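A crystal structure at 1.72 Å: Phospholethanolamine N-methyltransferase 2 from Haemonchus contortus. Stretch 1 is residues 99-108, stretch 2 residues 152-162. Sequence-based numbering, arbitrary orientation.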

# COMPACT_ATOMS: atom_id res chain seq x y z
N VAL A 99 -1.12 17.89 -10.90
CA VAL A 99 -1.57 16.89 -9.94
C VAL A 99 -3.09 16.89 -9.86
O VAL A 99 -3.71 17.94 -9.79
N LEU A 100 -3.69 15.69 -9.90
CA LEU A 100 -5.11 15.53 -9.62
C LEU A 100 -5.28 14.96 -8.24
O LEU A 100 -4.74 13.90 -7.94
N ILE A 101 -6.02 15.67 -7.39
CA ILE A 101 -6.42 15.15 -6.09
C ILE A 101 -7.92 14.89 -6.18
O ILE A 101 -8.70 15.81 -6.37
N LEU A 102 -8.31 13.62 -6.09
CA LEU A 102 -9.69 13.26 -6.30
C LEU A 102 -10.24 12.60 -5.05
O LEU A 102 -9.74 11.57 -4.62
N ARG A 103 -11.26 13.21 -4.46
CA ARG A 103 -11.88 12.66 -3.26
C ARG A 103 -13.27 12.16 -3.63
O ARG A 103 -14.10 12.91 -4.14
N GLN A 104 -13.53 10.89 -3.37
CA GLN A 104 -14.84 10.33 -3.60
C GLN A 104 -15.14 9.30 -2.53
O GLN A 104 -14.34 8.39 -2.31
N ASP A 105 -16.30 9.44 -1.88
CA ASP A 105 -16.75 8.48 -0.87
C ASP A 105 -17.33 7.24 -1.55
O ASP A 105 -18.24 7.36 -2.38
N LEU A 106 -16.80 6.06 -1.22
CA LEU A 106 -17.28 4.82 -1.82
C LEU A 106 -18.07 3.96 -0.82
O LEU A 106 -18.33 2.79 -1.07
N SER A 107 -18.45 4.54 0.32
CA SER A 107 -19.14 3.77 1.36
C SER A 107 -20.56 3.35 0.95
O SER A 107 -21.10 2.38 1.49
N LYS A 108 -21.15 4.07 0.01
CA LYS A 108 -22.49 3.73 -0.47
C LYS A 108 -22.41 2.91 -1.74
O LYS A 108 -23.43 2.60 -2.35
N GLN A 152 -17.15 6.60 11.32
CA GLN A 152 -16.83 5.18 11.20
C GLN A 152 -16.86 4.69 9.75
O GLN A 152 -17.41 3.64 9.43
N ASN A 153 -16.27 5.50 8.87
CA ASN A 153 -16.25 5.22 7.44
C ASN A 153 -14.82 5.16 6.94
O ASN A 153 -14.13 6.17 6.92
N TRP A 154 -14.39 3.96 6.53
CA TRP A 154 -13.03 3.70 6.06
C TRP A 154 -12.96 3.68 4.54
O TRP A 154 -11.89 3.46 3.97
N LEU A 155 -14.09 3.92 3.88
CA LEU A 155 -14.15 3.84 2.42
C LEU A 155 -14.35 5.20 1.74
O LEU A 155 -14.92 5.28 0.64
N ASP A 156 -13.87 6.25 2.38
CA ASP A 156 -13.93 7.59 1.80
C ASP A 156 -12.51 7.83 1.28
O ASP A 156 -11.57 7.94 2.07
N PHE A 157 -12.33 7.85 -0.04
CA PHE A 157 -10.96 7.80 -0.60
C PHE A 157 -10.47 9.09 -1.26
O PHE A 157 -11.26 9.86 -1.78
N ILE A 158 -9.16 9.29 -1.23
CA ILE A 158 -8.49 10.38 -1.93
C ILE A 158 -7.45 9.76 -2.85
O ILE A 158 -6.53 9.09 -2.37
N TRP A 159 -7.57 9.97 -4.15
CA TRP A 159 -6.52 9.55 -5.07
C TRP A 159 -5.59 10.71 -5.32
O TRP A 159 -6.04 11.83 -5.51
N THR A 160 -4.29 10.45 -5.34
CA THR A 160 -3.31 11.44 -5.77
C THR A 160 -2.71 10.90 -7.05
O THR A 160 -2.09 9.84 -7.03
N LEU A 161 -2.89 11.61 -8.17
CA LEU A 161 -2.40 11.16 -9.48
C LEU A 161 -1.69 12.32 -10.17
O LEU A 161 -1.98 13.47 -9.88
N MET A 162 -0.78 12.01 -11.09
CA MET A 162 -0.05 13.07 -11.79
C MET A 162 -0.14 12.86 -13.29
O MET A 162 0.02 11.73 -13.78

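Neighbouring antiparallel strands sort their side chains by face, and the pairing of residues 99-105 with 156-162 in this methyltransferase illustrates how an apolar centre can give way to a polar edge. Backbone hydrogen bonds fix the register, with Leu 102 N to Trp 159 O at 2.9 Å and Trp 159 N to Leu 102 O at 2.7 Å, so that cross-strand partners leave the sheet on the same side.

One face carries Leu 100, Leu 102, Gln 104, Phe 157, Trp 159 and Leu 161. Trp 159, with chi1 m and chi2 near -101°, has more of its surface covered by the opposing stretch than any other residue here. Leu 102, in the t,p rotamer, brings CD2 to 4.0 Å from Trp 159 CE3. Farther along the indole, Leu 106 (m,t) places CD1 3.9 Å from Trp 159 CH2, at the edge of the ring, and 3.7 Å from Phe 157 CD2. A single methyl thus touches two aromatic residues, although Leu 106 lies beyond the strand and its CA-to-CB bond points sideways. Leu 100 (t,p) meets Leu 161 (m,t) through CD2 and CD1, 4.0 Å apart. The end of Gln 104 leads away from the second stretch, and its amide is satisfied elsewhere in the structure.

The other face is apolar in its middle as well. Ile 101 (m,m) packs CG2 against CG2 of Ile 158 (m,t) at 3.7 Å, while Ile 101 CD1 approaches OG1 of Thr 160 (chi1 m) at 3.6 Å. Val 99, a t rotamer, makes a looser contact, its CG1 4.3 Å from Thr 160 CG2.

Toward the end of this face charge takes over. Arg 103, extended at chi1 (t) but turned at chi2 (m), directs its guanidinium edge at Asp 156 (chi1 t). The salt bridge is two-pronged: NE of Arg 103 donates to OD1 of Asp 156 at 2.8 Å, and Arg 103 NH2 to Asp 156 OD2 at 2.9 Å. Both bonds are nearly straight, as expected when a carboxylate lies near the guanidinium plane. Asp 105 (chi1 t) brings a like charge close, its OD1 4.2 Å from Asp 156 OD1. Water 1 joins the two carboxylates, donating to Asp 156 OD2 at 2.8 Å and, weakly, to Asp 105 OD2 at 3.3 Å.

At the margin, Asn 153 (chi1 t) points toward the first stretch and donates from ND2 to Asp 105 OD1 at 3.0 Å. Ser 107, a p rotamer, donates from OG to Asp 105 OD2 at 3.1 Å.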

# COMPACT_ATOMS: atom_id res chain seq x y z
CB VAL A 99 -1.01 17.20 -8.54
CG1 VAL A 99 -1.52 16.18 -7.52
CG2 VAL A 99 0.52 17.20 -8.58
CB LEU A 100 -5.77 14.58 -10.64
CG LEU A 100 -7.19 14.10 -10.33
CD1 LEU A 100 -8.19 15.27 -10.27
CD2 LEU A 100 -7.64 13.10 -11.38
CB ILE A 101 -6.16 16.18 -4.97
CG1 ILE A 101 -4.67 16.56 -4.91
CG2 ILE A 101 -6.63 15.63 -3.62
CD1 ILE A 101 -3.70 15.36 -4.67
CB LEU A 102 -9.82 12.30 -7.50
CG LEU A 102 -11.16 11.58 -7.64
CD1 LEU A 102 -12.23 12.53 -8.07
CD2 LEU A 102 -11.06 10.42 -8.62
CB ARG A 103 -11.99 13.74 -2.18
CG ARG A 103 -12.54 13.29 -0.80
CD ARG A 103 -14.07 13.12 -0.80
NE ARG A 103 -14.59 12.93 0.55
CZ ARG A 103 -15.00 13.92 1.34
NH1 ARG A 103 -14.97 15.18 0.93
NH2 ARG A 103 -15.46 13.64 2.55
CB GLN A 104 -14.91 9.69 -4.99
CG GLN A 104 -16.28 9.15 -5.36
CD GLN A 104 -17.32 10.24 -5.53
OE1 GLN A 104 -17.03 11.32 -6.04
NE2 GLN A 104 -18.54 9.96 -5.08
CB ASP A 105 -17.80 9.13 0.02
CG ASP A 105 -18.29 8.23 1.13
OD1 ASP A 105 -17.61 7.22 1.45
OD2 ASP A 105 -19.36 8.53 1.68
CB LEU A 106 -16.12 4.02 -2.44
CG LEU A 106 -15.36 4.67 -3.59
CD1 LEU A 106 -14.30 3.73 -4.12
CD2 LEU A 106 -16.30 5.06 -4.71
CB SER A 107 -19.17 4.54 2.69
OG SER A 107 -20.03 5.66 2.63
CB LYS A 108 -23.34 4.99 -0.72
CG LYS A 108 -23.67 5.79 0.54
CD LYS A 108 -24.71 6.87 0.24
CE LYS A 108 -25.65 7.08 1.42
NZ LYS A 108 -24.96 7.64 2.61
CB GLN A 152 -17.75 4.33 12.09
CG GLN A 152 -17.35 4.35 13.57
CD GLN A 152 -18.04 3.27 14.37
OE1 GLN A 152 -19.22 3.01 14.17
NE2 GLN A 152 -17.31 2.64 15.27
CB ASN A 153 -16.99 6.35 6.71
CG ASN A 153 -16.99 6.17 5.20
OD1 ASN A 153 -16.59 5.12 4.69
ND2 ASN A 153 -17.48 7.18 4.48
CB TRP A 154 -12.52 2.35 6.61
CG TRP A 154 -12.02 2.38 8.06
CD1 TRP A 154 -10.70 2.41 8.47
CD2 TRP A 154 -12.81 2.37 9.26
NE1 TRP A 154 -10.64 2.43 9.84
CE2 TRP A 154 -11.91 2.39 10.35
CE3 TRP A 154 -14.19 2.34 9.52
CZ2 TRP A 154 -12.35 2.40 11.68
CZ3 TRP A 154 -14.62 2.34 10.85
CH2 TRP A 154 -13.70 2.37 11.91
CB LEU A 155 -15.24 2.87 1.98
CG LEU A 155 -15.16 1.50 2.64
CD1 LEU A 155 -16.41 0.70 2.26
CD2 LEU A 155 -13.88 0.76 2.22
CB ASP A 156 -14.34 8.59 2.89
CG ASP A 156 -14.78 9.93 2.33
OD1 ASP A 156 -14.66 10.14 1.10
OD2 ASP A 156 -15.26 10.78 3.14
CB PHE A 157 -10.86 6.64 -1.59
CG PHE A 157 -11.04 5.30 -0.94
CD1 PHE A 157 -10.05 4.78 -0.12
CD2 PHE A 157 -12.20 4.57 -1.14
CE1 PHE A 157 -10.20 3.54 0.48
CE2 PHE A 157 -12.37 3.33 -0.54
CZ PHE A 157 -11.36 2.81 0.27
CB ILE A 158 -7.76 11.30 -0.97
CG1 ILE A 158 -8.72 11.86 0.08
CG2 ILE A 158 -7.09 12.46 -1.74
CD1 ILE A 158 -8.00 12.48 1.28
CB TRP A 159 -7.10 9.11 -6.42
CG TRP A 159 -7.76 7.76 -6.44
CD1 TRP A 159 -7.22 6.59 -6.90
CD2 TRP A 159 -9.08 7.45 -6.00
NE1 TRP A 159 -8.14 5.57 -6.77
CE2 TRP A 159 -9.29 6.07 -6.21
CE3 TRP A 159 -10.12 8.21 -5.44
CZ2 TRP A 159 -10.48 5.43 -5.88
CZ3 TRP A 159 -11.30 7.57 -5.11
CH2 TRP A 159 -11.47 6.20 -5.33
CB THR A 160 -2.18 11.60 -4.73
OG1 THR A 160 -2.73 12.08 -3.49
CG2 THR A 160 -1.15 12.61 -5.21
CB LEU A 161 -3.60 10.72 -10.34
CG LEU A 161 -4.56 9.70 -9.74
CD1 LEU A 161 -5.84 9.60 -10.59
CD2 LEU A 161 -3.90 8.34 -9.64
CB MET A 162 1.42 13.05 -11.34
CG MET A 162 2.28 14.16 -11.92
SD MET A 162 3.84 14.40 -11.02
CE MET A 162 3.71 13.08 -9.81
O HOH W 1 -18.04 11.20 3.01